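ATP-dependent DNA helicase RecQ (Porphyromonas gingivalis, PDB 3IUO) probably couples ATP hydrolysis to 3'-5' translocation and unwinding of duplex DNA, with this chain forming the all-helical C-terminal piece of the enzyme. Local coordinates at residues B[82-87]-B[97-102]; B[89-94]-B[111-116]; B[20-25]-B[54-59]. All blocks are in the same frame, centred on the assembly; numbering follows the deposited sequence. Where two conformers were deposited one is given.

Contact 1: residues B[82-87]-B[97-102]; sequences FEYFKE and MQELGK
Tyr84 presents one face of its ring to Leu100, whose CD1 methyl sits 4.0 Å from the centroid of that ring. The methyl lies 29° off the ring normal, which makes this a CH-pi contact over the face. The approach is not central: Leu100 CD1 comes down over the CG-CD2 bond of Tyr84, 3.6 Å from each of those two atoms. Leu100 CG follows farther toward the rim, and Leu100 CD2 reaches back to Tyr84 CB at 3.9 Å, so the two methyls meet the base of the ring from the same face. At the ring's edge, in its plane, lies CD2 of Phe85. In return Tyr84 turns an edge atom to the Phe85 face: its CD2 stands 3.8 Å above the plane of the Phe85 ring, over the centre.

The tyrosine reaches across because its CG is anti to the backbone N (chi1 166°), which carries the ring away from helix 75-87 toward the last turn of helix 93-100. These are consecutive helices of the all-helical C-terminal piece of RecQ, joined by a short connection, and the packing between them here is a surface contact. Ala96 and Glu95, one turn back on helix 93-100, also touch the Tyr84 side chain, while Phe85 turns inward to Arg113 of helix 106-121.

Glu99 meets the ring obliquely, through its aliphatic part. Its CB is 3.6 Å from Tyr84 CE1, Glu99 CG follows at 3.8 Å from the same Tyr84 CE1, and the two side chains cross at about a right angle. A bend at chi2 then leads the carboxylate away from helix 75-87, although its plane stays nearly parallel to the tyrosine ring. There Gln98 NE2 donates to Glu99 OE2 at 3.0 Å, a fairly straight bond (160°) arriving on the anti side of the carboxylate.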
loop_
_atom_site.group_PDB
_atom_site.type_symbol
_atom_site.label_atom_id
_atom_site.label_comp_id
_atom_site.label_asym_id
_atom_site.label_seq_id
_atom_site.Cartn_x
_atom_site.Cartn_y
_atom_site.Cartn_z
ATOM N N PHE B 82 10.172 -0.200 11.232
ATOM C CA PHE B 82 9.485 -1.507 11.256
ATOM C C PHE B 82 8.218 -1.342 12.091
ATOM O O PHE B 82 7.132 -1.830 11.721
ATOM C CB PHE B 82 10.452 -2.578 11.801
ATOM C CG PHE B 82 10.139 -4.026 11.415
ATOM C CD1 PHE B 82 9.538 -4.378 10.235
ATOM C CD2 PHE B 82 10.591 -5.059 12.243
ATOM C CE1 PHE B 82 9.280 -5.757 9.917
ATOM C CE2 PHE B 82 10.368 -6.409 11.924
ATOM C CZ PHE B 82 9.696 -6.748 10.751
ATOM N N GLU B 83 8.355 -0.666 13.236
ATOM C CA GLU B 83 7.201 -0.405 14.091
ATOM C C GLU B 83 6.138 0.418 13.391
ATOM O O GLU B 83 4.928 0.126 13.516
ATOM C CB GLU B 83 7.601 0.284 15.388
ATOM C CG GLU B 83 6.576 0.048 16.457
ATOM C CD GLU B 83 6.601 -1.399 17.032
ATOM O OE1 GLU B 83 7.497 -2.223 16.688
ATOM O OE2 GLU B 83 5.717 -1.710 17.862
ATOM N N TYR B 84 6.576 1.422 12.627
ATOM C CA TYR B 84 5.641 2.171 11.797
ATOM C C TYR B 84 4.819 1.229 10.898
ATOM O O TYR B 84 3.580 1.310 10.865
ATOM C CB TYR B 84 6.361 3.243 10.948
ATOM C CG TYR B 84 5.453 3.749 9.875
ATOM C CD1 TYR B 84 4.529 4.760 10.145
ATOM C CD2 TYR B 84 5.438 3.138 8.611
ATOM C CE1 TYR B 84 3.607 5.178 9.165
ATOM C CE2 TYR B 84 4.539 3.532 7.631
ATOM C CZ TYR B 84 3.638 4.558 7.899
ATOM O OH TYR B 84 2.759 4.958 6.937
ATOM N N PHE B 85 5.482 0.311 10.207
ATOM C CA PHE B 85 4.724 -0.582 9.321
ATOM C C PHE B 85 3.789 -1.526 10.077
ATOM O O PHE B 85 2.634 -1.784 9.665
ATOM C CB PHE B 85 5.662 -1.318 8.345
ATOM C CG PHE B 85 6.118 -0.435 7.205
ATOM C CD1 PHE B 85 5.186 -0.018 6.234
ATOM C CD2 PHE B 85 7.433 0.008 7.136
ATOM C CE1 PHE B 85 5.583 0.850 5.196
ATOM C CE2 PHE B 85 7.853 0.857 6.090
ATOM C CZ PHE B 85 6.928 1.267 5.116
ATOM N N LYS B 86 4.266 -2.046 11.205
ATOM C CA LYS B 86 3.442 -2.929 12.007
ATOM C C LYS B 86 2.154 -2.270 12.465
ATOM O O LYS B 86 1.140 -2.936 12.567
ATOM C CB LYS B 86 4.213 -3.431 13.232
ATOM C CG LYS B 86 5.220 -4.462 12.873
ATOM C CD LYS B 86 6.089 -4.793 14.090
ATOM C CE LYS B 86 6.919 -6.025 13.843
ATOM N NZ LYS B 86 7.913 -5.679 12.825
ATOM N N GLU B 87 2.224 -0.965 12.746
ATOM C CA GLU B 87 1.079 -0.200 13.233
ATOM C C GLU B 87 0.261 0.480 12.135
ATOM O O GLU B 87 -0.795 1.002 12.397
ATOM C CB GLU B 87 1.521 0.838 14.270
ATOM C CG GLU B 87 2.113 0.185 15.529
ATOM C CD GLU B 87 1.175 -0.832 16.205
ATOM O OE1 GLU B 87 1.640 -1.956 16.529
ATOM O OE2 GLU B 87 -0.022 -0.525 16.427
HETATM N N MSE B 97 6.307 8.019 3.828
HETATM C CA MSE B 97 7.101 9.260 3.650
HETATM C C MSE B 97 6.478 10.469 4.366
HETATM O O MSE B 97 7.202 11.313 4.910
HETATM C CB MSE B 97 7.284 9.578 2.156
HETATM C CG MSE B 97 8.235 8.688 1.384
HETATM SE SE MSE B 97 10.051 8.952 1.965
HETATM C CE MSE B 97 10.375 10.794 1.352
ATOM N N GLN B 98 5.145 10.563 4.332
ATOM C CA GLN B 98 4.418 11.645 5.000
ATOM C C GLN B 98 4.635 11.525 6.499
ATOM O O GLN B 98 4.849 12.522 7.198
ATOM C CB GLN B 98 2.934 11.529 4.661
ATOM C CG GLN B 98 2.042 12.656 5.134
ATOM C CD GLN B 98 0.600 12.363 4.809
ATOM O OE1 GLN B 98 0.074 12.840 3.802
ATOM N NE2 GLN B 98 -0.047 11.548 5.645
ATOM N N GLU B 99 4.610 10.287 6.984
ATOM C CA GLU B 99 4.721 10.043 8.417
ATOM C C GLU B 99 6.173 10.012 8.915
ATOM O O GLU B 99 6.445 10.443 10.047
ATOM C CB GLU B 99 3.962 8.769 8.816
ATOM C CG GLU B 99 2.438 8.750 8.471
ATOM C CD GLU B 99 1.652 9.947 9.030
ATOM O OE1 GLU B 99 1.945 10.382 10.157
ATOM O OE2 GLU B 99 0.723 10.439 8.345
ATOM N N LEU B 100 7.100 9.561 8.062
ATOM C CA LEU B 100 8.500 9.295 8.463
ATOM C C LEU B 100 9.605 10.105 7.747
ATOM O O LEU B 100 10.767 10.009 8.132
ATOM C CB LEU B 100 8.842 7.818 8.284
ATOM C CG LEU B 100 7.992 6.740 8.956
ATOM C CD1 LEU B 100 8.280 5.387 8.311
ATOM C CD2 LEU B 100 8.235 6.677 10.455
ATOM N N GLY B 101 9.249 10.858 6.705
ATOM C CA GLY B 101 10.227 11.447 5.780
ATOM C C GLY B 101 11.124 12.549 6.311
ATOM O O GLY B 101 12.093 12.946 5.658
ATOM N N LYS B 102 10.810 13.039 7.501
ATOM C CA LYS B 102 11.628 14.062 8.132
ATOM C C LYS B 102 12.760 13.452 8.970
ATOM O O LYS B 102 13.689 14.164 9.383
ATOM C CB LYS B 102 10.751 15.001 8.977
ATOM C CG LYS B 102 9.648 15.732 8.195
ATOM C CD LYS B 102 10.163 16.940 7.419
ATOM C CE LYS B 102 9.005 17.751 6.846
ATOM N NZ LYS B 102 9.408 19.119 6.404
#

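Contact 2: residues B[89-94]-B[111-116]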
loop_
_atom_site.group_PDB
_atom_site.type_symbol
_atom_site.label_atom_id
_atom_site.label_comp_id
_atom_site.label_asym_id
_atom_site.label_seq_id
_atom_site.Cartn_x
_atom_site.Cartn_y
_atom_site.Cartn_z
ATOM N N THR B 89 -1.979 1.161 8.611
ATOM C CA THR B 89 -3.135 0.564 7.941
ATOM C C THR B 89 -2.779 0.300 6.492
ATOM O O THR B 89 -3.033 -0.779 5.999
ATOM C CB THR B 89 -4.384 1.461 8.098
ATOM O OG1 THR B 89 -4.737 1.535 9.505
ATOM C CG2 THR B 89 -5.571 0.942 7.309
ATOM N N THR B 90 -2.225 1.293 5.810
ATOM C CA THR B 90 -1.720 1.065 4.449
ATOM C C THR B 90 -0.203 0.959 4.465
ATOM O O THR B 90 0.442 1.661 5.233
ATOM C CB THR B 90 -2.152 2.168 3.446
ATOM O OG1 THR B 90 -1.579 1.881 2.165
ATOM C CG2 THR B 90 -1.716 3.551 3.887
ATOM N N ASP B 91 0.332 0.097 3.585
ATOM C CA ASP B 91 1.771 -0.034 3.438
ATOM C C ASP B 91 2.389 0.978 2.493
ATOM O O ASP B 91 3.600 0.961 2.277
ATOM C CB ASP B 91 2.183 -1.458 2.984
ATOM C CG ASP B 91 1.600 -1.823 1.599
ATOM O OD1 ASP B 91 1.942 -1.172 0.588
ATOM O OD2 ASP B 91 0.780 -2.762 1.549
ATOM N N SER B 92 1.574 1.889 1.971
ATOM C CA SER B 92 1.979 2.809 0.914
ATOM C C SER B 92 3.270 3.559 1.225
ATOM O O SER B 92 3.439 4.066 2.339
ATOM C CB SER B 92 0.802 3.760 0.666
ATOM O OG SER B 92 1.174 5.111 0.529
ATOM N N LEU B 93 4.180 3.653 0.237
ATOM C CA LEU B 93 5.397 4.435 0.445
ATOM C C LEU B 93 5.067 5.915 0.648
ATOM O O LEU B 93 5.689 6.575 1.469
ATOM C CB LEU B 93 6.383 4.290 -0.729
ATOM C CG LEU B 93 7.731 5.026 -0.604
ATOM C CD1 LEU B 93 8.547 4.586 0.613
ATOM C CD2 LEU B 93 8.599 4.909 -1.863
ATOM N N GLU B 94 4.087 6.412 -0.105
ATOM C CA GLU B 94 3.641 7.817 0.013
ATOM C C GLU B 94 3.210 8.150 1.436
ATOM O O GLU B 94 3.619 9.184 1.996
ATOM C CB GLU B 94 2.515 8.158 -0.981
ATOM C CG GLU B 94 2.122 9.647 -0.976
ATOM C CD GLU B 94 1.091 10.032 -2.047
ATOM O OE1 GLU B 94 1.093 9.429 -3.140
ATOM O OE2 GLU B 94 0.291 10.965 -1.796
ATOM N N LEU B 111 13.697 -0.099 2.055
ATOM C CA LEU B 111 14.313 -1.339 2.517
ATOM C C LEU B 111 13.490 -2.016 3.607
ATOM O O LEU B 111 13.277 -3.236 3.572
ATOM C CB LEU B 111 15.740 -1.077 3.023
ATOM C CG LEU B 111 16.765 -0.899 1.892
ATOM C CD1 LEU B 111 18.118 -0.385 2.453
ATOM C CD2 LEU B 111 17.028 -2.211 1.103
ATOM N N VAL B 112 13.066 -1.251 4.605
ATOM C CA VAL B 112 12.362 -1.861 5.716
ATOM C C VAL B 112 10.988 -2.314 5.239
ATOM O O VAL B 112 10.508 -3.338 5.724
ATOM C CB VAL B 112 12.257 -0.932 6.937
ATOM C CG1 VAL B 112 11.507 -1.604 8.097
ATOM C CG2 VAL B 112 13.655 -0.575 7.384
ATOM N N ARG B 113 10.389 -1.560 4.316
ATOM C CA ARG B 113 9.075 -1.916 3.765
ATOM C C ARG B 113 9.177 -3.267 3.016
ATOM O O ARG B 113 8.280 -4.094 3.133
ATOM C CB ARG B 113 8.610 -0.793 2.843
ATOM C CG ARG B 113 7.253 -1.038 2.175
ATOM C CD ARG B 113 6.793 0.163 1.391
ATOM N NE ARG B 113 5.532 -0.127 0.681
ATOM C CZ ARG B 113 5.482 -0.621 -0.544
ATOM N NH1 ARG B 113 6.609 -0.902 -1.195
ATOM N NH2 ARG B 113 4.305 -0.869 -1.099
ATOM N N ILE B 114 10.256 -3.479 2.271
ATOM C CA ILE B 114 10.501 -4.808 1.624
ATOM C C ILE B 114 10.519 -5.911 2.659
ATOM O O ILE B 114 9.845 -6.940 2.506
ATOM C CB ILE B 114 11.795 -4.793 0.779
ATOM C CG1 ILE B 114 11.560 -3.943 -0.485
ATOM C CG2 ILE B 114 12.299 -6.205 0.452
ATOM C CD1 ILE B 114 12.852 -3.398 -1.073
ATOM N N LYS B 115 11.291 -5.704 3.730
ATOM C CA LYS B 115 11.401 -6.685 4.810
ATOM C C LYS B 115 9.999 -6.982 5.394
ATOM O O LYS B 115 9.592 -8.144 5.558
ATOM C CB LYS B 115 12.317 -6.110 5.882
ATOM C CG LYS B 115 12.335 -6.935 7.167
ATOM C CD LYS B 115 13.274 -6.292 8.152
ATOM C CE LYS B 115 13.039 -6.796 9.574
ATOM N NZ LYS B 115 13.416 -8.246 9.719
ATOM N N PHE B 116 9.274 -5.928 5.703
ATOM C CA PHE B 116 7.977 -6.082 6.317
ATOM C C PHE B 116 6.975 -6.800 5.408
ATOM O O PHE B 116 6.269 -7.715 5.859
ATOM C CB PHE B 116 7.431 -4.700 6.714
ATOM C CG PHE B 116 6.029 -4.726 7.245
ATOM C CD1 PHE B 116 5.767 -5.049 8.572
ATOM C CD2 PHE B 116 4.988 -4.419 6.400
ATOM C CE1 PHE B 116 4.467 -5.057 9.061
ATOM C CE2 PHE B 116 3.674 -4.433 6.876
ATOM C CZ PHE B 116 3.428 -4.761 8.202
#
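A salt bridge joins Asp91 OD1 to Arg113 NH2, 2.9 Å apart, with the nitrogen arriving from above the carboxylate plane. The two flat groups are turned 58° from each other, far from coplanar.

Beside it runs a hydrogen bond from Arg113 NE to the backbone O of Asp91, at 2.7 Å. The acceptor lies near the guanidinium plane, yet NE stands above the carbonyl plane. Both bonds are moderately bent, each with an N-H...O angle of 154°. Arg113 thus grips a single residue side-on with two nitrogens. Its chain is extended from CG to NE, with CG anti to the backbone N (chi1 179°), and spans from helix 106-121 to the turn before helix 93-100.

In that turn Thr90 OG1 accepts from Ser92 N at 3.2 Å, an ST turn, and Ser92 is the N-cap of helix 93-100, its OG bonded to Glu95 N.

Polar bonds to the second subunit meet at the same aspartate. Asp91 OD1 takes Arg113 NH2 within the chain and Thr90 OG1 of the second subunit across the boundary, and the backbone N of Asp91 is hydrogen-bonded to Asp91 OD2 of the second subunit. Arg113 NH1 goes to Tyr58 OH of its own chain.

Contact 3: residues B[20-25]-B[54-59]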
loop_
_atom_site.group_PDB
_atom_site.type_symbol
_atom_site.label_atom_id
_atom_site.label_comp_id
_atom_site.label_asym_id
_atom_site.label_seq_id
_atom_site.Cartn_x
_atom_site.Cartn_y
_atom_site.Cartn_z
ATOM N N LYS B 20 14.290 -13.274 -16.157
ATOM C CA LYS B 20 15.571 -13.930 -15.849
ATOM C C LYS B 20 16.401 -13.141 -14.845
ATOM O O LYS B 20 17.056 -13.730 -13.976
ATOM C CB LYS B 20 16.409 -14.130 -17.111
ATOM C CG LYS B 20 16.015 -15.310 -17.946
ATOM C CD LYS B 20 17.054 -15.611 -19.016
ATOM C CE LYS B 20 16.457 -16.470 -20.113
ATOM N NZ LYS B 20 15.382 -17.366 -19.578
HETATM N N MSE B 21 16.378 -11.816 -14.982
HETATM C CA MSE B 21 17.147 -10.940 -14.112
HETATM C C MSE B 21 16.604 -11.045 -12.704
HETATM O O MSE B 21 17.366 -11.065 -11.746
HETATM C CB MSE B 21 17.095 -9.485 -14.586
HETATM C CG MSE B 21 17.925 -8.526 -13.714
HETATM SE SE MSE B 21 17.620 -6.634 -14.136
HETATM C CE MSE B 21 15.664 -6.692 -14.128
ATOM N N LYS B 22 15.280 -11.120 -12.588
ATOM C CA LYS B 22 14.658 -11.250 -11.286
ATOM C C LYS B 22 14.966 -12.589 -10.636
ATOM O O LYS B 22 15.197 -12.660 -9.435
ATOM C CB LYS B 22 13.153 -10.983 -11.361
ATOM C CG LYS B 22 12.799 -9.492 -11.593
ATOM C CD LYS B 22 11.291 -9.226 -11.693
ATOM C CE LYS B 22 10.723 -9.640 -13.042
ATOM N NZ LYS B 22 9.266 -9.346 -13.076
ATOM N N VAL B 23 15.019 -13.644 -11.451
ATOM C CA VAL B 23 15.371 -14.954 -10.929
ATOM C C VAL B 23 16.792 -14.873 -10.359
ATOM O O VAL B 23 17.047 -15.409 -9.268
ATOM C CB VAL B 23 15.235 -16.055 -12.001
ATOM C CG1 VAL B 23 15.985 -17.331 -11.565
ATOM C CG2 VAL B 23 13.756 -16.363 -12.277
ATOM N N SER B 24 17.698 -14.213 -11.100
ATOM C CA SER B 24 19.086 -14.033 -10.667
ATOM C C SER B 24 19.164 -13.245 -9.367
ATOM O O SER B 24 19.893 -13.612 -8.454
ATOM C CB SER B 24 19.906 -13.324 -11.750
ATOM O OG SER B 24 20.146 -14.181 -12.848
ATOM N N ILE B 25 18.384 -12.167 -9.272
ATOM C CA ILE B 25 18.381 -11.328 -8.054
ATOM C C ILE B 25 17.955 -12.132 -6.816
ATOM O O ILE B 25 18.555 -12.011 -5.738
ATOM C CB ILE B 25 17.509 -10.071 -8.242
ATOM C CG1 ILE B 25 18.226 -9.112 -9.209
ATOM C CG2 ILE B 25 17.296 -9.336 -6.921
ATOM C CD1 ILE B 25 17.322 -8.008 -9.780
ATOM N N GLU B 54 11.154 -4.778 -5.028
ATOM C CA GLU B 54 9.738 -4.570 -4.750
ATOM C C GLU B 54 8.810 -5.410 -5.661
ATOM O O GLU B 54 7.882 -6.070 -5.188
ATOM C CB GLU B 54 9.380 -3.084 -4.844
ATOM C CG GLU B 54 10.001 -2.307 -3.688
ATOM C CD GLU B 54 10.107 -0.781 -3.892
ATOM O OE1 GLU B 54 9.906 -0.259 -5.009
ATOM O OE2 GLU B 54 10.445 -0.091 -2.916
ATOM N N THR B 55 9.084 -5.389 -6.963
ATOM C CA THR B 55 8.330 -6.197 -7.923
ATOM C C THR B 55 8.330 -7.688 -7.505
ATOM O O THR B 55 7.262 -8.362 -7.462
ATOM C CB THR B 55 8.902 -5.990 -9.320
ATOM O OG1 THR B 55 8.684 -4.622 -9.723
ATOM C CG2 THR B 55 8.225 -6.924 -10.297
ATOM N N ILE B 56 9.512 -8.170 -7.144
ATOM C CA ILE B 56 9.668 -9.556 -6.671
ATOM C C ILE B 56 8.795 -9.833 -5.436
ATOM O O ILE B 56 8.067 -10.835 -5.359
ATOM C CB ILE B 56 11.155 -9.834 -6.367
ATOM C CG1 ILE B 56 11.925 -9.926 -7.677
ATOM C CG2 ILE B 56 11.351 -11.126 -5.508
ATOM C CD1 ILE B 56 13.448 -9.770 -7.471
ATOM N N VAL B 57 8.872 -8.937 -4.462
ATOM C CA VAL B 57 8.107 -9.114 -3.224
ATOM C C VAL B 57 6.596 -9.032 -3.508
ATOM O O VAL B 57 5.813 -9.846 -2.982
ATOM C CB VAL B 57 8.544 -8.061 -2.222
ATOM C CG1 VAL B 57 7.573 -8.003 -1.005
ATOM C CG2 VAL B 57 9.943 -8.383 -1.759
ATOM N N TYR B 58 6.176 -8.085 -4.367
ATOM C CA TYR B 58 4.753 -8.018 -4.685
ATOM C C TYR B 58 4.225 -9.291 -5.320
ATOM O O TYR B 58 3.055 -9.606 -5.172
ATOM C CB TYR B 58 4.457 -6.849 -5.629
ATOM C CG TYR B 58 4.791 -5.460 -5.113
ATOM C CD1 TYR B 58 4.990 -5.197 -3.738
ATOM C CD2 TYR B 58 4.953 -4.412 -6.013
ATOM C CE1 TYR B 58 5.305 -3.893 -3.286
ATOM C CE2 TYR B 58 5.274 -3.117 -5.579
ATOM C CZ TYR B 58 5.455 -2.878 -4.214
ATOM O OH TYR B 58 5.748 -1.598 -3.839
ATOM N N SER B 59 5.087 -10.002 -6.057
ATOM C CA SER B 59 4.720 -11.246 -6.733
ATOM C C SER B 59 4.575 -12.455 -5.797
ATOM O O SER B 59 4.066 -13.514 -6.207
ATOM C CB SER B 59 5.701 -11.536 -7.857
ATOM O OG SER B 59 6.834 -12.229 -7.350
#
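Apolar packing between Lys22, Ile25 and Ile56 makes up most of this contact. Ile56 points its longer branch at helix 15-30: CG1 lies 4.0 Å from Lys22 CB, and CD1 pushes on to 3.9 Å from Ile25 CG2. That methyl also rests 3.9 Å from the backbone O of Lys22, so it fills the dip between two residues one turn apart. The Lys22 and Ile56 side chains slide past each other in opposite directions, with the lysine methylenes lying against the isoleucine.

Both segments fall in the RecQ-1-like helix-turn-helix region, where helix 15-30 packs across helix 46-58 almost at right angles; the axes of these short segments make 87° and come no nearer than 10.7 Å. Two residues from each segment make the contact. Leu49 and Glu52, farther back on helix 46-58, continue the packing around Ile25.

At the Thr55 side, Lys22 bends at chi3 (-77°), which brings its amine up to Thr55. The touch there is to the threonine methyl, with Lys22 NZ 3.8 Å from Thr55 CG2, and the two side chains cross at about a right angle. The hydroxyl of Thr55 is bonded to Ser51 O.

No hydrogen bond crosses between the segments; within 54-59, Ser59 OG donates to Ile56 O at 2.7 Å.

From the N terminus, contact 3 comes first: it brings helix 46-58 back across helix 15-30, with helix 35-41 in the intervening loop, and is complete before the other two begin. Contacts 1 and 2 then cross along the chain. Contact 1 joins helix 75-87 to the end of helix 93-100, while contact 2 ties the turn ahead of helix 93-100 to helix 106-121. They touch through Phe85, packed against Asp91, Arg113 and Phe116. Contact 2 also reaches contact 3, through Arg113 and Tyr58 and through Ile114 against Val57, so helix 106-121 joins the helix-turn-helix part to the later helices. Contacts 2 and 3 both touch the second subunit.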